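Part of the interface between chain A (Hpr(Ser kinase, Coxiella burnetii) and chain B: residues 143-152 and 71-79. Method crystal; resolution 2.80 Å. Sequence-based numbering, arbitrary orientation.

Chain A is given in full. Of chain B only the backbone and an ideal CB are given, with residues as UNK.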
# COMPACT_ATOMS: atom_id res chain seq x y z
N LEU A 143 7.23 -0.85 -1.75
CA LEU A 143 8.08 -1.38 -0.69
C LEU A 143 9.07 -2.39 -1.26
O LEU A 143 10.21 -2.45 -0.82
CB LEU A 143 7.23 -2.04 0.40
CG LEU A 143 7.98 -2.68 1.57
CD1 LEU A 143 8.66 -1.63 2.42
CD2 LEU A 143 7.03 -3.51 2.42
N LEU A 144 8.63 -3.17 -2.24
CA LEU A 144 9.49 -4.18 -2.84
C LEU A 144 10.64 -3.55 -3.60
O LEU A 144 11.79 -3.96 -3.45
CB LEU A 144 8.67 -5.09 -3.77
CG LEU A 144 7.55 -5.89 -3.10
CD1 LEU A 144 6.95 -6.89 -4.08
CD2 LEU A 144 8.03 -6.59 -1.86
N ILE A 145 10.33 -2.53 -4.39
CA ILE A 145 11.34 -1.80 -5.16
C ILE A 145 12.29 -1.03 -4.25
O ILE A 145 13.48 -0.99 -4.50
CB ILE A 145 10.67 -0.85 -6.16
CG1 ILE A 145 9.93 -1.65 -7.24
CG2 ILE A 145 11.69 0.09 -6.81
CD1 ILE A 145 10.84 -2.39 -8.19
N GLU A 146 11.76 -0.43 -3.20
CA GLU A 146 12.61 0.24 -2.21
C GLU A 146 13.57 -0.75 -1.56
O GLU A 146 14.74 -0.44 -1.36
CB GLU A 146 11.76 0.92 -1.13
CG GLU A 146 12.57 1.50 0.03
CD GLU A 146 11.69 2.05 1.13
OE1 GLU A 146 11.20 3.19 0.99
OE2 GLU A 146 11.49 1.35 2.14
N THR A 147 13.06 -1.92 -1.22
CA THR A 147 13.87 -2.97 -0.59
C THR A 147 14.91 -3.53 -1.56
O THR A 147 16.05 -3.78 -1.17
CB THR A 147 12.98 -4.11 -0.07
OG1 THR A 147 11.96 -3.57 0.78
CG2 THR A 147 13.79 -5.11 0.72
N LEU A 148 14.51 -3.70 -2.82
CA LEU A 148 15.42 -4.15 -3.87
C LEU A 148 16.59 -3.19 -4.04
O LEU A 148 17.73 -3.63 -4.25
CB LEU A 148 14.68 -4.25 -5.20
CG LEU A 148 15.43 -4.88 -6.37
CD1 LEU A 148 15.53 -6.39 -6.20
CD2 LEU A 148 14.75 -4.52 -7.67
N VAL A 149 16.31 -1.89 -3.96
CA VAL A 149 17.32 -0.86 -4.19
C VAL A 149 18.27 -0.76 -3.01
O VAL A 149 19.47 -0.61 -3.19
CB VAL A 149 16.68 0.53 -4.46
CG1 VAL A 149 17.73 1.62 -4.52
CG2 VAL A 149 15.88 0.50 -5.76
N ARG A 150 17.73 -0.84 -1.80
CA ARG A 150 18.55 -0.79 -0.58
C ARG A 150 19.47 -2.00 -0.49
O ARG A 150 20.62 -1.88 -0.06
CB ARG A 150 17.66 -0.72 0.67
CG ARG A 150 16.87 0.58 0.77
CD ARG A 150 15.86 0.53 1.88
NE ARG A 150 16.51 0.50 3.18
CZ ARG A 150 15.99 -0.01 4.29
NH1 ARG A 150 14.77 -0.55 4.29
NH2 ARG A 150 16.69 0.03 5.42
N ASN A 151 18.97 -3.16 -0.91
CA ASN A 151 19.79 -4.37 -0.99
C ASN A 151 20.90 -4.22 -2.01
O ASN A 151 22.02 -4.68 -1.78
CB ASN A 151 18.94 -5.60 -1.36
CG ASN A 151 18.56 -6.44 -0.16
OD1 ASN A 151 18.55 -5.96 0.97
ND2 ASN A 151 18.25 -7.70 -0.40
N HIS A 152 20.59 -3.57 -3.12
CA HIS A 152 21.58 -3.33 -4.16
C HIS A 152 22.72 -2.44 -3.65
O HIS A 152 23.89 -2.73 -3.89
CB HIS A 152 20.94 -2.70 -5.40
CG HIS A 152 21.93 -2.34 -6.47
ND1 HIS A 152 22.45 -3.27 -7.34
CD2 HIS A 152 22.52 -1.16 -6.77
CE1 HIS A 152 23.31 -2.67 -8.15
NE2 HIS A 152 23.37 -1.40 -7.82
N UNK B 71 12.70 -14.62 2.29
CA UNK B 71 12.89 -14.76 0.85
C UNK B 71 11.68 -14.18 0.13
O UNK B 71 10.53 -14.53 0.43
CB UNK B 71 13.10 -16.22 0.46
N UNK B 72 11.93 -13.28 -0.82
CA UNK B 72 10.89 -12.72 -1.67
C UNK B 72 11.37 -12.79 -3.11
O UNK B 72 12.42 -12.23 -3.45
CB UNK B 72 10.55 -11.28 -1.27
N UNK B 73 10.62 -13.49 -3.96
CA UNK B 73 11.05 -13.71 -5.33
C UNK B 73 11.13 -12.37 -6.06
O UNK B 73 10.21 -11.57 -6.00
CB UNK B 73 10.10 -14.67 -6.05
N UNK B 74 12.25 -12.14 -6.73
CA UNK B 74 12.54 -10.85 -7.34
C UNK B 74 13.63 -10.14 -6.57
O UNK B 74 14.54 -9.58 -7.16
CB UNK B 74 11.28 -9.98 -7.40
N UNK B 75 13.52 -10.17 -5.25
CA UNK B 75 14.49 -9.55 -4.35
C UNK B 75 15.57 -10.55 -3.96
O UNK B 75 16.76 -10.25 -4.05
CB UNK B 75 13.80 -9.01 -3.10
N UNK B 76 15.13 -11.73 -3.53
CA UNK B 76 16.02 -12.75 -2.98
C UNK B 76 15.95 -12.75 -1.46
O UNK B 76 14.89 -12.55 -0.89
CB UNK B 76 17.46 -12.52 -3.45
N UNK B 77 17.08 -12.97 -0.81
CA UNK B 77 17.15 -12.96 0.64
C UNK B 77 17.13 -11.53 1.19
O UNK B 77 17.71 -10.62 0.58
CB UNK B 77 18.41 -13.69 1.11
N UNK B 78 16.47 -11.35 2.32
CA UNK B 78 16.38 -10.05 2.98
C UNK B 78 16.82 -10.21 4.43
O UNK B 78 16.12 -10.83 5.23
CB UNK B 78 14.96 -9.48 2.90
N UNK B 79 17.98 -9.65 4.77
CA UNK B 79 18.44 -9.56 6.15
C UNK B 79 17.59 -8.51 6.86
O UNK B 79 17.94 -7.33 6.85
CB UNK B 79 19.93 -9.21 6.22

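Chain A presents one helix, and the face turned to chain B is set by residues spaced three or four apart: L144(A), T147(A), L148(A) and N151(A). Most of what it offers is aliphatic, with an amide at the far end.

Position 71 lies in a strand, and its ideal CB has nothing of chain A within 5.5 Å. The contact therefore sets no preference, and many side chains would fit. The residue is L71(B), which makes no contact with the helix.

At position 72 CA-to-CB points toward chain A, and the ideal CB stands 5.4 Å from L144(A) CD2. That leaves room for a side chain of medium length, and the methyl ahead favours an aliphatic one; Leu, Ile, Val or Met could all serve. It is I72(B), with chi1 m and chi2 t, an extended arrangement that carries CD1 to 4.3 Å from L144(A) CD2. Its backbone also holds the turn together, since I72(B) O accepts hydrogen bonds from the N atoms of positions 75 and 76.

Position 73 is in the turn, beyond reach of the helix, and a small polar residue would be at ease there. It is T73(B).

Position 74 has phi/psi of 108/-44, where a CB would be jammed against the carbonyl O of the preceding residue. This alone calls for glycine, and G74(B) it is. Its carbonyl O still meets the helix, 3.5 Å from L148(A) CD1.

Position 75 is the centre of the contact. CA-to-CB points sideways, yet the ideal CB is 4.4 Å from L148(A) CD1 and 5.4 Å from both L144(A) O and N151(A) ND2. A branched or flexible aliphatic chain could spread over these neighbours, so Ile, Leu, Val or Met are reasonable. The residue is I75(B), which has the largest covered area of either stretch. With chi1 m and chi2 t, its CD1 reaches 4.0 Å from L144(A) CD2 and 4.2 Å from T147(A) CB. The other branch turns elsewhere: CG2 lies 3.9 Å from N151(A) ND2.

Position 76, with phi/psi of 101/-142, would again jam a CB against the preceding carbonyl O. It is G76(B), and it does not touch the helix.

At position 77 CA-to-CB points away, so chain A does not select the side chain. The backbone matters instead: N151(A) ND2 donates a weak hydrogen bond to the carbonyl O, 3.1 Å away with an angle of 134° at the hydrogen. The residue is I77(B).

The ideal CB of position 78 is 5.0 Å from both T147(A) CG2 and N151(A) ND2. The methyl favours an aliphatic residue, although a polar one could address the amide. It is I78(B), whose CD1 packs 4.0 Å from T147(A) CG2.

Position 79 has no chain A atom near its CB, and small or polar residues would suit. It is D79(B), whose side chain caps the helix that follows. Its N donates to a water, 3.2 Å from the water O, and that same water O donates to N151(A) OD1 at 2.6 Å.

Chain B 71-79: LITGIGIID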
# COMPACT_ATOMS: atom_id res chain seq x y z
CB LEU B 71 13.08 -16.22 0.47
CG LEU B 71 13.22 -16.54 -1.02
CD1 LEU B 71 14.50 -15.93 -1.60
CD2 LEU B 71 13.20 -18.04 -1.26
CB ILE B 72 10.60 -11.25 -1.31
CG1 ILE B 72 9.98 -11.17 0.09
CG2 ILE B 72 9.66 -10.62 -2.33
CD1 ILE B 72 9.61 -9.76 0.51
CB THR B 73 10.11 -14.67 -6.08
OG1 THR B 73 8.77 -14.19 -6.01
CG2 THR B 73 10.18 -16.08 -5.46
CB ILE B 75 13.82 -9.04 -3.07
CG1 ILE B 75 12.70 -8.05 -3.40
CG2 ILE B 75 14.85 -8.39 -2.16
CD1 ILE B 75 11.88 -7.63 -2.18
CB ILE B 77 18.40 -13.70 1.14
CG1 ILE B 77 18.27 -15.20 0.86
CG2 ILE B 77 18.62 -13.48 2.63
CD1 ILE B 77 17.14 -15.87 1.64
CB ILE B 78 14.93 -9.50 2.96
CG1 ILE B 78 14.42 -9.36 1.53
CG2 ILE B 78 14.86 -8.15 3.68
CD1 ILE B 78 12.95 -8.99 1.46
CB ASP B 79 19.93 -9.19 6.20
CG ASP B 79 20.53 -9.29 7.60
OD1 ASP B 79 19.78 -9.34 8.59
OD2 ASP B 79 21.78 -9.30 7.70
O HOH W 1 19.41 -7.55 2.79
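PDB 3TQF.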